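Local coordinates for glia-derived nexin (Homo sapiens, PDB 4DY0), which inhibits the serine proteases thrombin, trypsin and urokinase, binds heparin, and promotes neurite extension by blocking thrombin, at residues 261-275 against 349-363. Residues are numbered along the deposited sequence; the frame is centred on the assembly and turned at random.
Sequences WMSIMVPKRVQVILP and PPWFIVDRPFLFFIR
Gln-271 and Trp-351 sit side by side across two parallel strands, 351-353 and the 266-275 part of strand 266-284, and the glutamine lays its aliphatic part over the indole. Its CB lies 3.8 Å from the centroid of the six-membered ring of Trp-351, a CH-pi contact only 16° off the ring normal, while the amide runs on nearly parallel to the indole plane. The same ring meets Ile-273 at its edge, where CD1 reaches CZ3 of Trp-351 at 3.7 Å. CG1 beside the backbone N (chi1 -66°) carries CD1 to that edge, and the CG2 branch packs against CG2 of Ile-353.

Four backbone bonds hold this pairing: Gln-271 N to Pro-350 O, Phe-352 N to Gln-271 O, Ile-273 N to Phe-352 O, and Val-354 N to Ile-273 O, the last at 2.8 Å and nearly straight. Beyond it Val-354 centres an inverse gamma turn, its CG1 lying 3.6 Å from CD of Pro-275 and also over one face of Phe-358, toward its rim.

A second patch joins the end of helix 255-262 to strand 358-364. Trp-261 CH2 meets the ring edge of Phe-361 at CE1, 3.6 Å away, with the planes inclined at 63°; its NE1 is hydrogen-bonded to Tyr-220 OH, and its ring stacks with Phe-222. Met-262 lays CE over one face of the Arg-363 guanidinium, whose NH2 bonds to Asn-365. Replacing Trp-261 by an alanine would probably strip the Phe-361 edge of one aromatic neighbour and Tyr-220 OH of its indole partner.

Strand 266-284 is the middle one, antiparallel to 195-213 along one edge and parallel to 351-353 along the other: in serpin sheet C, 351-353, just after the predicted reactive bond, is edge strand s1C beside s2C (266-275). Strands 232-239 and 369-376 flank 358-364.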
ATOM      1  N   TRP A 261      12.462   3.212 -14.626  1.00 31.08           N
ATOM      2  CA  TRP A 261      12.181   4.645 -14.617  1.00 33.24           C
ATOM      3  C   TRP A 261      13.387   5.402 -14.080  1.00 36.06           C
ATOM      4  O   TRP A 261      13.794   6.416 -14.643  1.00 42.09           O
ATOM      5  CB  TRP A 261      10.943   4.987 -13.776  1.00 32.18           C
ATOM      6  CG  TRP A 261       9.655   4.396 -14.275  1.00 31.04           C
ATOM      7  CD1 TRP A 261       9.440   3.786 -15.478  1.00 31.20           C
ATOM      8  CD2 TRP A 261       8.394   4.388 -13.592  1.00 28.97           C
ATOM      9  NE1 TRP A 261       8.132   3.381 -15.576  1.00 29.48           N
ATOM     10  CE2 TRP A 261       7.468   3.740 -14.433  1.00 29.86           C
ATOM     11  CE3 TRP A 261       7.961   4.857 -12.346  1.00 27.87           C
ATOM     12  CZ2 TRP A 261       6.132   3.554 -14.071  1.00 29.28           C
ATOM     13  CZ3 TRP A 261       6.638   4.671 -11.989  1.00 27.52           C
ATOM     14  CH2 TRP A 261       5.739   4.024 -12.847  1.00 28.39           C
ATOM     15  N   MET A 262      13.956   4.896 -12.989  1.00 36.83           N
ATOM     16  CA  MET A 262      15.094   5.541 -12.339  1.00 42.01           C
ATOM     17  C   MET A 262      16.234   5.850 -13.310  1.00 42.24           C
ATOM     18  O   MET A 262      16.895   6.880 -13.195  1.00 44.36           O
ATOM     19  CB  MET A 262      15.613   4.677 -11.187  1.00 45.12           C
ATOM     20  CG  MET A 262      14.617   4.476 -10.052  1.00 50.15           C
ATOM     21  SD  MET A 262      14.105   6.027  -9.292  1.00 57.46           S
ATOM     22  CE  MET A 262      13.182   5.433  -7.876  1.00 51.36           C
ATOM     23  N   SER A 263      16.467   4.955 -14.265  1.00 43.72           N
ATOM     24  CA  SER A 263      17.560   5.133 -15.216  1.00 46.04           C
ATOM     25  C   SER A 263      17.122   5.864 -16.484  1.00 44.85           C
ATOM     26  O   SER A 263      17.886   5.969 -17.444  1.00 45.51           O
ATOM     27  CB  SER A 263      18.197   3.784 -15.566  1.00 52.00           C
ATOM     28  OG  SER A 263      17.216   2.858 -15.995  1.00 52.66           O
ATOM     29  N   ILE A 264      15.891   6.365 -16.483  1.00 41.78           N
ATOM     30  CA  ILE A 264      15.390   7.148 -17.609  1.00 43.37           C
ATOM     31  C   ILE A 264      15.111   8.590 -17.206  1.00 43.72           C
ATOM     32  O   ILE A 264      15.267   9.509 -18.011  1.00 44.94           O
ATOM     33  CB  ILE A 264      14.098   6.557 -18.184  1.00 40.73           C
ATOM     34  CG1 ILE A 264      14.332   5.134 -18.688  1.00 40.01           C
ATOM     35  CG2 ILE A 264      13.563   7.448 -19.297  1.00 38.46           C
ATOM     36  CD1 ILE A 264      13.057   4.440 -19.141  1.00 38.29           C
ATOM     37  N   MET A 265      14.687   8.776 -15.958  1.00 37.88           N
ATOM     38  CA  MET A 265      14.359  10.099 -15.440  1.00 37.80           C
ATOM     39  C   MET A 265      15.591  10.981 -15.364  1.00 36.04           C
ATOM     40  O   MET A 265      16.636  10.565 -14.866  1.00 38.70           O
ATOM     41  CB  MET A 265      13.752   9.998 -14.041  1.00 35.85           C
ATOM     42  CG  MET A 265      12.431   9.276 -13.977  1.00 44.56           C
ATOM     43  SD  MET A 265      11.707   9.373 -12.326  1.00 54.31           S
ATOM     44  CE  MET A 265      13.063   8.753 -11.333  1.00 47.45           C
ATOM     45  N   VAL A 266      15.459  12.203 -15.861  1.00 34.13           N
ATOM     46  CA  VAL A 266      16.480  13.221 -15.685  1.00 33.61           C
ATOM     47  C   VAL A 266      15.776  14.461 -15.175  1.00 35.59           C
ATOM     48  O   VAL A 266      14.615  14.699 -15.515  1.00 33.99           O
ATOM     49  CB  VAL A 266      17.191  13.563 -17.006  1.00 32.91           C
ATOM     50  CG1 VAL A 266      18.048  12.399 -17.464  1.00 33.95           C
ATOM     51  CG2 VAL A 266      16.172  13.952 -18.073  1.00 30.90           C
ATOM     52  N   PRO A 267      16.467  15.252 -14.349  1.00 35.43           N
ATOM     53  CA  PRO A 267      15.825  16.455 -13.847  1.00 35.49           C
ATOM     54  C   PRO A 267      15.529  17.416 -14.996  1.00 39.03           C
ATOM     55  O   PRO A 267      16.317  17.516 -15.935  1.00 37.03           O
ATOM     56  CB  PRO A 267      16.878  17.054 -12.902  1.00 37.44           C
ATOM     57  CG  PRO A 267      17.803  15.924 -12.573  1.00 36.22           C
ATOM     58  CD  PRO A 267      17.816  15.054 -13.792  1.00 35.68           C
ATOM     59  N   LYS A 268      14.397  18.107 -14.927  1.00 38.47           N
ATOM     60  CA  LYS A 268      14.102  19.161 -15.887  1.00 41.17           C
ATOM     61  C   LYS A 268      13.016  20.109 -15.391  1.00 41.67           C
ATOM     62  O   LYS A 268      12.205  19.757 -14.529  1.00 45.23           O
ATOM     63  CB  LYS A 268      13.747  18.584 -17.261  1.00 45.42           C
ATOM     64  CG  LYS A 268      12.392  17.907 -17.341  1.00 43.48           C
ATOM     65  CD  LYS A 268      12.176  17.261 -18.707  1.00 45.27           C
ATOM     66  CE  LYS A 268      13.208  16.168 -18.979  1.00 44.24           C
ATOM     67  NZ  LYS A 268      12.942  15.448 -20.258  1.00 40.86           N
ATOM     68  N   ARG A 269      13.027  21.321 -15.932  1.00 41.14           N
ATOM     69  CA  ARG A 269      12.078  22.361 -15.567  1.00 41.85           C
ATOM     70  C   ARG A 269      10.713  22.011 -16.141  1.00 42.78           C
ATOM     71  O   ARG A 269      10.571  21.854 -17.356  1.00 42.69           O
ATOM     72  CB  ARG A 269      12.571  23.697 -16.120  1.00 47.59           C
ATOM     73  CG  ARG A 269      11.778  24.915 -15.692  1.00 62.05           C
ATOM     74  CD  ARG A 269      12.603  26.179 -15.913  1.00 70.38           C
ATOM     75  NE  ARG A 269      11.779  27.316 -16.315  1.00 89.81           N
ATOM     76  CZ  ARG A 269      11.516  27.639 -17.580  1.00 89.74           C
ATOM     77  NH1 ARG A 269      12.011  26.911 -18.575  1.00 83.66           N
ATOM     78  NH2 ARG A 269      10.754  28.692 -17.851  1.00 83.79           N
ATOM     79  N   VAL A 270       9.712  21.885 -15.269  1.00 41.49           N
ATOM     80  CA  VAL A 270       8.386  21.426 -15.683  1.00 38.10           C
ATOM     81  C   VAL A 270       7.248  22.154 -14.977  1.00 39.47           C
ATOM     82  O   VAL A 270       7.329  22.433 -13.783  1.00 37.74           O
ATOM     83  CB  VAL A 270       8.196  19.928 -15.389  1.00 37.87           C
ATOM     84  CG1 VAL A 270       7.088  19.361 -16.260  1.00 34.67           C
ATOM     85  CG2 VAL A 270       9.490  19.169 -15.607  1.00 38.24           C
ATOM     86  N   GLN A 271       6.185  22.450 -15.724  1.00 39.85           N
ATOM     87  CA  GLN A 271       4.935  22.908 -15.127  1.00 41.60           C
ATOM     88  C   GLN A 271       4.124  21.702 -14.665  1.00 37.98           C
ATOM     89  O   GLN A 271       3.560  20.974 -15.484  1.00 40.98           O
ATOM     90  CB  GLN A 271       4.120  23.733 -16.123  1.00 46.80           C
ATOM     91  CG  GLN A 271       4.194  25.240 -15.905  1.00 58.58           C
ATOM     92  CD  GLN A 271       3.396  25.698 -14.695  1.00 57.73           C
ATOM     93  OE1 GLN A 271       3.431  26.871 -14.326  1.00 70.01           O
ATOM     94  NE2 GLN A 271       2.670  24.775 -14.075  1.00 51.67           N
ATOM     95  N   VAL A 272       4.077  21.488 -13.355  1.00 32.96           N
ATOM     96  CA  VAL A 272       3.348  20.359 -12.789  1.00 31.48           C
ATOM     97  C   VAL A 272       1.945  20.772 -12.379  1.00 32.15           C
ATOM     98  O   VAL A 272       1.755  21.798 -11.732  1.00 39.17           O
ATOM     99  CB  VAL A 272       4.064  19.772 -11.558  1.00 29.54           C
ATOM    100  CG1 VAL A 272       3.290  18.579 -11.015  1.00 27.28           C
ATOM    101  CG2 VAL A 272       5.491  19.371 -11.913  1.00 27.29           C
ATOM    102  N   ILE A 273       0.962  19.974 -12.772  1.00 28.34           N
ATOM    103  CA  ILE A 273      -0.420  20.226 -12.390  1.00 26.48           C
ATOM    104  C   ILE A 273      -1.040  18.920 -11.901  1.00 28.12           C
ATOM    105  O   ILE A 273      -1.114  17.934 -12.637  1.00 30.16           O
ATOM    106  CB  ILE A 273      -1.205  20.867 -13.541  1.00 27.90           C
ATOM    107  CG1 ILE A 273      -0.633  22.260 -13.827  1.00 28.54           C
ATOM    108  CG2 ILE A 273      -2.694  20.957 -13.212  1.00 26.36           C
ATOM    109  CD1 ILE A 273      -1.555  23.156 -14.606  1.00 33.19           C
ATOM    110  N   LEU A 274      -1.465  18.930 -10.642  1.00 26.84           N
ATOM    111  CA  LEU A 274      -1.727  17.710  -9.886  1.00 28.08           C
ATOM    112  C   LEU A 274      -2.975  17.905  -9.030  1.00 26.04           C
ATOM    113  O   LEU A 274      -3.106  18.923  -8.354  1.00 31.05           O
ATOM    114  CB  LEU A 274      -0.531  17.449  -8.969  1.00 31.74           C
ATOM    115  CG  LEU A 274      -0.207  16.061  -8.426  1.00 36.76           C
ATOM    116  CD1 LEU A 274       0.606  16.210  -7.157  1.00 36.04           C
ATOM    117  CD2 LEU A 274      -1.461  15.265  -8.150  1.00 51.14           C
ATOM    118  N   PRO A 275      -3.906  16.939  -9.055  1.00 22.29           N
ATOM    119  CA  PRO A 275      -5.068  17.081  -8.193  1.00 22.03           C
ATOM    120  C   PRO A 275      -4.672  17.213  -6.729  1.00 25.29           C
ATOM    121  O   PRO A 275      -3.816  16.469  -6.239  1.00 23.71           O
ATOM    122  CB  PRO A 275      -5.821  15.769  -8.407  1.00 20.34           C
ATOM    123  CG  PRO A 275      -5.461  15.371  -9.786  1.00 21.14           C
ATOM    124  CD  PRO A 275      -4.019  15.767  -9.937  1.00 22.39           C
ATOM    125  N   PRO A 349       8.858  25.319 -21.520  1.00 50.89           N
ATOM    126  CA  PRO A 349       8.928  24.172 -20.648  1.00 50.60           C
ATOM    127  C   PRO A 349       7.844  23.211 -20.939  1.00 49.59           C
ATOM    128  O   PRO A 349       6.755  23.571 -21.241  1.00 46.95           O
ATOM    129  CB  PRO A 349       8.677  24.775 -19.291  1.00 51.33           C
ATOM    130  CG  PRO A 349       8.029  25.928 -19.529  1.00 57.96           C
ATOM    131  CD  PRO A 349       8.483  26.498 -20.772  1.00 52.93           C
ATOM    132  N   PRO A 350       8.174  21.966 -20.817  1.00 48.42           N
ATOM    133  CA  PRO A 350       7.183  20.900 -20.961  1.00 47.82           C
ATOM    134  C   PRO A 350       6.197  20.891 -19.793  1.00 45.12           C
ATOM    135  O   PRO A 350       6.493  21.427 -18.722  1.00 42.35           O
ATOM    136  CB  PRO A 350       8.033  19.626 -20.956  1.00 44.49           C
ATOM    137  CG  PRO A 350       9.282  20.005 -20.219  1.00 48.38           C
ATOM    138  CD  PRO A 350       9.527  21.446 -20.549  1.00 47.86           C
ATOM    139  N   TRP A 351       5.030  20.295 -20.007  1.00 51.51           N
ATOM    140  CA  TRP A 351       4.006  20.226 -18.972  1.00 43.69           C
ATOM    141  C   TRP A 351       3.796  18.796 -18.505  1.00 42.39           C
ATOM    142  O   TRP A 351       3.930  17.853 -19.286  1.00 37.74           O
ATOM    143  CB  TRP A 351       2.688  20.803 -19.489  1.00 44.08           C
ATOM    144  CG  TRP A 351       2.726  22.284 -19.669  1.00 52.23           C
ATOM    145  CD1 TRP A 351       3.555  22.986 -20.495  1.00 59.48           C
ATOM    146  CD2 TRP A 351       1.900  23.252 -19.012  1.00 55.29           C
ATOM    147  NE1 TRP A 351       3.299  24.332 -20.391  1.00 68.28           N
ATOM    148  CE2 TRP A 351       2.287  24.522 -19.486  1.00 60.50           C
ATOM    149  CE3 TRP A 351       0.873  23.170 -18.067  1.00 56.21           C
ATOM    150  CZ2 TRP A 351       1.682  25.700 -19.048  1.00 55.64           C
ATOM    151  CZ3 TRP A 351       0.273  24.343 -17.633  1.00 57.97           C
ATOM    152  CH2 TRP A 351       0.680  25.590 -18.124  1.00 55.23           C
ATOM    153  N   PHE A 352       3.491  18.640 -17.220  1.00 38.43           N
ATOM    154  CA  PHE A 352       3.063  17.356 -16.689  1.00 32.72           C
ATOM    155  C   PHE A 352       1.728  17.558 -15.980  1.00 34.18           C
ATOM    156  O   PHE A 352       1.682  17.896 -14.793  1.00 30.97           O
ATOM    157  CB  PHE A 352       4.103  16.776 -15.738  1.00 30.90           C
ATOM    158  CG  PHE A 352       3.930  15.301 -15.476  1.00 32.63           C
ATOM    159  CD1 PHE A 352       4.725  14.370 -16.125  1.00 30.65           C
ATOM    160  CD2 PHE A 352       2.971  14.848 -14.585  1.00 30.42           C
ATOM    161  CE1 PHE A 352       4.570  13.014 -15.888  1.00 29.77           C
ATOM    162  CE2 PHE A 352       2.810  13.491 -14.344  1.00 28.40           C
ATOM    163  CZ  PHE A 352       3.612  12.574 -14.996  1.00 27.06           C
ATOM    164  N   ILE A 353       0.645  17.370 -16.728  1.00 26.54           N
ATOM    165  CA  ILE A 353      -0.689  17.659 -16.223  1.00 26.07           C
ATOM    166  C   ILE A 353      -1.455  16.380 -15.933  1.00 25.17           C
ATOM    167  O   ILE A 353      -1.794  15.628 -16.846  1.00 22.09           O
ATOM    168  CB  ILE A 353      -1.499  18.509 -17.217  1.00 23.54           C
ATOM    169  CG1 ILE A 353      -0.713  19.765 -17.605  1.00 25.45           C
ATOM    170  CG2 ILE A 353      -2.858  18.868 -16.625  1.00 22.75           C
ATOM    171  CD1 ILE A 353      -1.226  20.444 -18.860  1.00 27.13           C
ATOM    172  N   VAL A 354      -1.731  16.148 -14.657  1.00 20.26           N
ATOM    173  CA  VAL A 354      -2.426  14.946 -14.236  1.00 21.33           C
ATOM    174  C   VAL A 354      -3.935  15.163 -14.292  1.00 23.83           C
ATOM    175  O   VAL A 354      -4.565  15.419 -13.268  1.00 24.93           O
ATOM    176  CB  VAL A 354      -2.007  14.552 -12.810  1.00 18.51           C
ATOM    177  CG1 VAL A 354      -2.794  13.350 -12.340  1.00 20.53           C
ATOM    178  CG2 VAL A 354      -0.517  14.265 -12.768  1.00 18.51           C
ATOM    179  N   ASP A 355      -4.507  15.055 -15.490  1.00 24.11           N
ATOM    180  CA  ASP A 355      -5.920  15.374 -15.705  1.00 21.62           C
ATOM    181  C   ASP A 355      -6.750  14.177 -16.179  1.00 21.15           C
ATOM    182  O   ASP A 355      -7.886  14.338 -16.621  1.00 22.43           O
ATOM    183  CB  ASP A 355      -6.052  16.532 -16.699  1.00 21.52           C
ATOM    184  CG  ASP A 355      -5.395  16.232 -18.041  1.00 24.40           C
ATOM    185  OD1 ASP A 355      -4.873  15.112 -18.219  1.00 24.70           O
ATOM    186  OD2 ASP A 355      -5.395  17.118 -18.922  1.00 26.50           O
ATOM    187  N   ARG A 356      -6.177  12.983 -16.088  1.00 19.26           N
ATOM    188  CA  ARG A 356      -6.863  11.756 -16.486  1.00 18.83           C
ATOM    189  C   ARG A 356      -6.427  10.651 -15.526  1.00 18.20           C
ATOM    190  O   ARG A 356      -5.434  10.809 -14.822  1.00 20.44           O
ATOM    191  CB  ARG A 356      -6.507  11.389 -17.932  1.00 18.72           C
ATOM    192  CG  ARG A 356      -6.917  12.429 -18.972  1.00 17.85           C
ATOM    193  CD  ARG A 356      -6.106  12.317 -20.272  1.00 18.52           C
ATOM    194  NE  ARG A 356      -4.736  12.795 -20.092  1.00 20.08           N
ATOM    195  CZ  ARG A 356      -3.640  12.072 -20.313  1.00 20.33           C
ATOM    196  NH1 ARG A 356      -3.733  10.825 -20.757  1.00 19.35           N
ATOM    197  NH2 ARG A 356      -2.444  12.605 -20.106  1.00 19.34           N
ATOM    198  N   PRO A 357      -7.170   9.533 -15.480  1.00 17.52           N
ATOM    199  CA  PRO A 357      -6.813   8.461 -14.541  1.00 15.67           C
ATOM    200  C   PRO A 357      -5.311   8.173 -14.535  1.00 16.21           C
ATOM    201  O   PRO A 357      -4.683   8.112 -15.599  1.00 16.04           O
ATOM    202  CB  PRO A 357      -7.594   7.263 -15.076  1.00 15.92           C
ATOM    203  CG  PRO A 357      -8.833   7.886 -15.678  1.00 17.03           C
ATOM    204  CD  PRO A 357      -8.379   9.213 -16.261  1.00 17.27           C
ATOM    205  N   PHE A 358      -4.740   8.002 -13.344  1.00 15.21           N
ATOM    206  CA  PHE A 358      -3.293   7.876 -13.203  1.00 16.60           C
ATOM    207  C   PHE A 358      -2.866   6.853 -12.158  1.00 18.17           C
ATOM    208  O   PHE A 358      -3.660   6.424 -11.320  1.00 19.12           O
ATOM    209  CB  PHE A 358      -2.658   9.237 -12.879  1.00 16.98           C
ATOM    210  CG  PHE A 358      -3.092   9.824 -11.556  1.00 18.08           C
ATOM    211  CD1 PHE A 358      -4.305  10.493 -11.440  1.00 17.62           C
ATOM    212  CD2 PHE A 358      -2.279   9.728 -10.436  1.00 19.24           C
ATOM    213  CE1 PHE A 358      -4.707  11.046 -10.229  1.00 17.14           C
ATOM    214  CE2 PHE A 358      -2.671  10.279  -9.216  1.00 18.25           C
ATOM    215  CZ  PHE A 358      -3.889  10.937  -9.116  1.00 19.26           C
ATOM    216  N   LEU A 359      -1.596   6.474 -12.224  1.00 21.30           N
ATOM    217  CA  LEU A 359      -0.997   5.562 -11.267  1.00 21.90           C
ATOM    218  C   LEU A 359      -0.013   6.337 -10.405  1.00 22.73           C
ATOM    219  O   LEU A 359       0.649   7.252 -10.884  1.00 23.38           O
ATOM    220  CB  LEU A 359      -0.243   4.458 -12.006  1.00 27.54           C
ATOM    221  CG  LEU A 359       0.397   3.381 -11.129  1.00 31.85           C
ATOM    222  CD1 LEU A 359      -0.602   2.273 -10.868  1.00 34.43           C
ATOM    223  CD2 LEU A 359       1.643   2.825 -11.794  1.00 38.97           C
ATOM    224  N   PHE A 360       0.095   5.974  -9.134  1.00 22.94           N
ATOM    225  CA  PHE A 360       1.108   6.591  -8.298  1.00 23.00           C
ATOM    226  C   PHE A 360       1.722   5.611  -7.313  1.00 27.08           C
ATOM    227  O   PHE A 360       1.059   4.671  -6.864  1.00 24.04           O
ATOM    228  CB  PHE A 360       0.565   7.834  -7.583  1.00 21.87           C
ATOM    229  CG  PHE A 360      -0.267   7.534  -6.373  1.00 22.84           C
ATOM    230  CD1 PHE A 360      -1.648   7.510  -6.453  1.00 23.15           C
ATOM    231  CD2 PHE A 360       0.333   7.302  -5.141  1.00 26.70           C
ATOM    232  CE1 PHE A 360      -2.419   7.243  -5.326  1.00 24.15           C
ATOM    233  CE2 PHE A 360      -0.429   7.036  -4.015  1.00 22.37           C
ATOM    234  CZ  PHE A 360      -1.805   7.007  -4.107  1.00 21.29           C
ATOM    235  N   PHE A 361       3.000   5.832  -7.014  1.00 24.50           N
ATOM    236  CA  PHE A 361       3.719   5.079  -5.996  1.00 27.11           C
ATOM    237  C   PHE A 361       4.179   6.036  -4.915  1.00 25.56           C
ATOM    238  O   PHE A 361       4.445   7.203  -5.186  1.00 25.19           O
ATOM    239  CB  PHE A 361       4.985   4.443  -6.577  1.00 28.01           C
ATOM    240  CG  PHE A 361       4.736   3.322  -7.532  1.00 31.11           C
ATOM    241  CD1 PHE A 361       4.847   3.524  -8.896  1.00 34.46           C
ATOM    242  CD2 PHE A 361       4.426   2.054  -7.067  1.00 28.76           C
ATOM    243  CE1 PHE A 361       4.634   2.485  -9.783  1.00 35.34           C
ATOM    244  CE2 PHE A 361       4.212   1.012  -7.945  1.00 31.20           C
ATOM    245  CZ  PHE A 361       4.314   1.227  -9.307  1.00 35.93           C
ATOM    246  N   ILE A 362       4.294   5.529  -3.697  1.00 25.17           N
ATOM    247  CA  ILE A 362       5.042   6.204  -2.654  1.00 26.44           C
ATOM    248  C   ILE A 362       6.196   5.278  -2.300  1.00 26.31           C
ATOM    249  O   ILE A 362       5.981   4.151  -1.861  1.00 29.65           O
ATOM    250  CB  ILE A 362       4.184   6.485  -1.401  1.00 27.10           C
ATOM    251  CG1 ILE A 362       3.060   7.459  -1.734  1.00 25.02           C
ATOM    252  CG2 ILE A 362       5.043   7.064  -0.278  1.00 23.72           C
ATOM    253  CD1 ILE A 362       3.557   8.845  -2.056  1.00 27.20           C
ATOM    254  N   ARG A 363       7.419   5.750  -2.507  1.00 27.97           N
ATOM    255  CA  ARG A 363       8.594   4.905  -2.353  1.00 28.32           C
ATOM    256  C   ARG A 363       9.518   5.396  -1.240  1.00 31.28           C
ATOM    257  O   ARG A 363       9.790   6.591  -1.126  1.00 33.63           O
ATOM    258  CB  ARG A 363       9.355   4.855  -3.678  1.00 29.56           C
ATOM    259  CG  ARG A 363      10.466   3.829  -3.748  1.00 33.52           C
ATOM    260  CD  ARG A 363      10.953   3.684  -5.187  1.00 33.52           C
ATOM    261  NE  ARG A 363      11.931   2.613  -5.336  1.00 37.38           N
ATOM    262  CZ  ARG A 363      13.248   2.791  -5.287  1.00 45.33           C
ATOM    263  NH1 ARG A 363      14.069   1.758  -5.430  1.00 45.30           N
ATOM    264  NH2 ARG A 363      13.744   4.005  -5.089  1.00 45.93           N
TER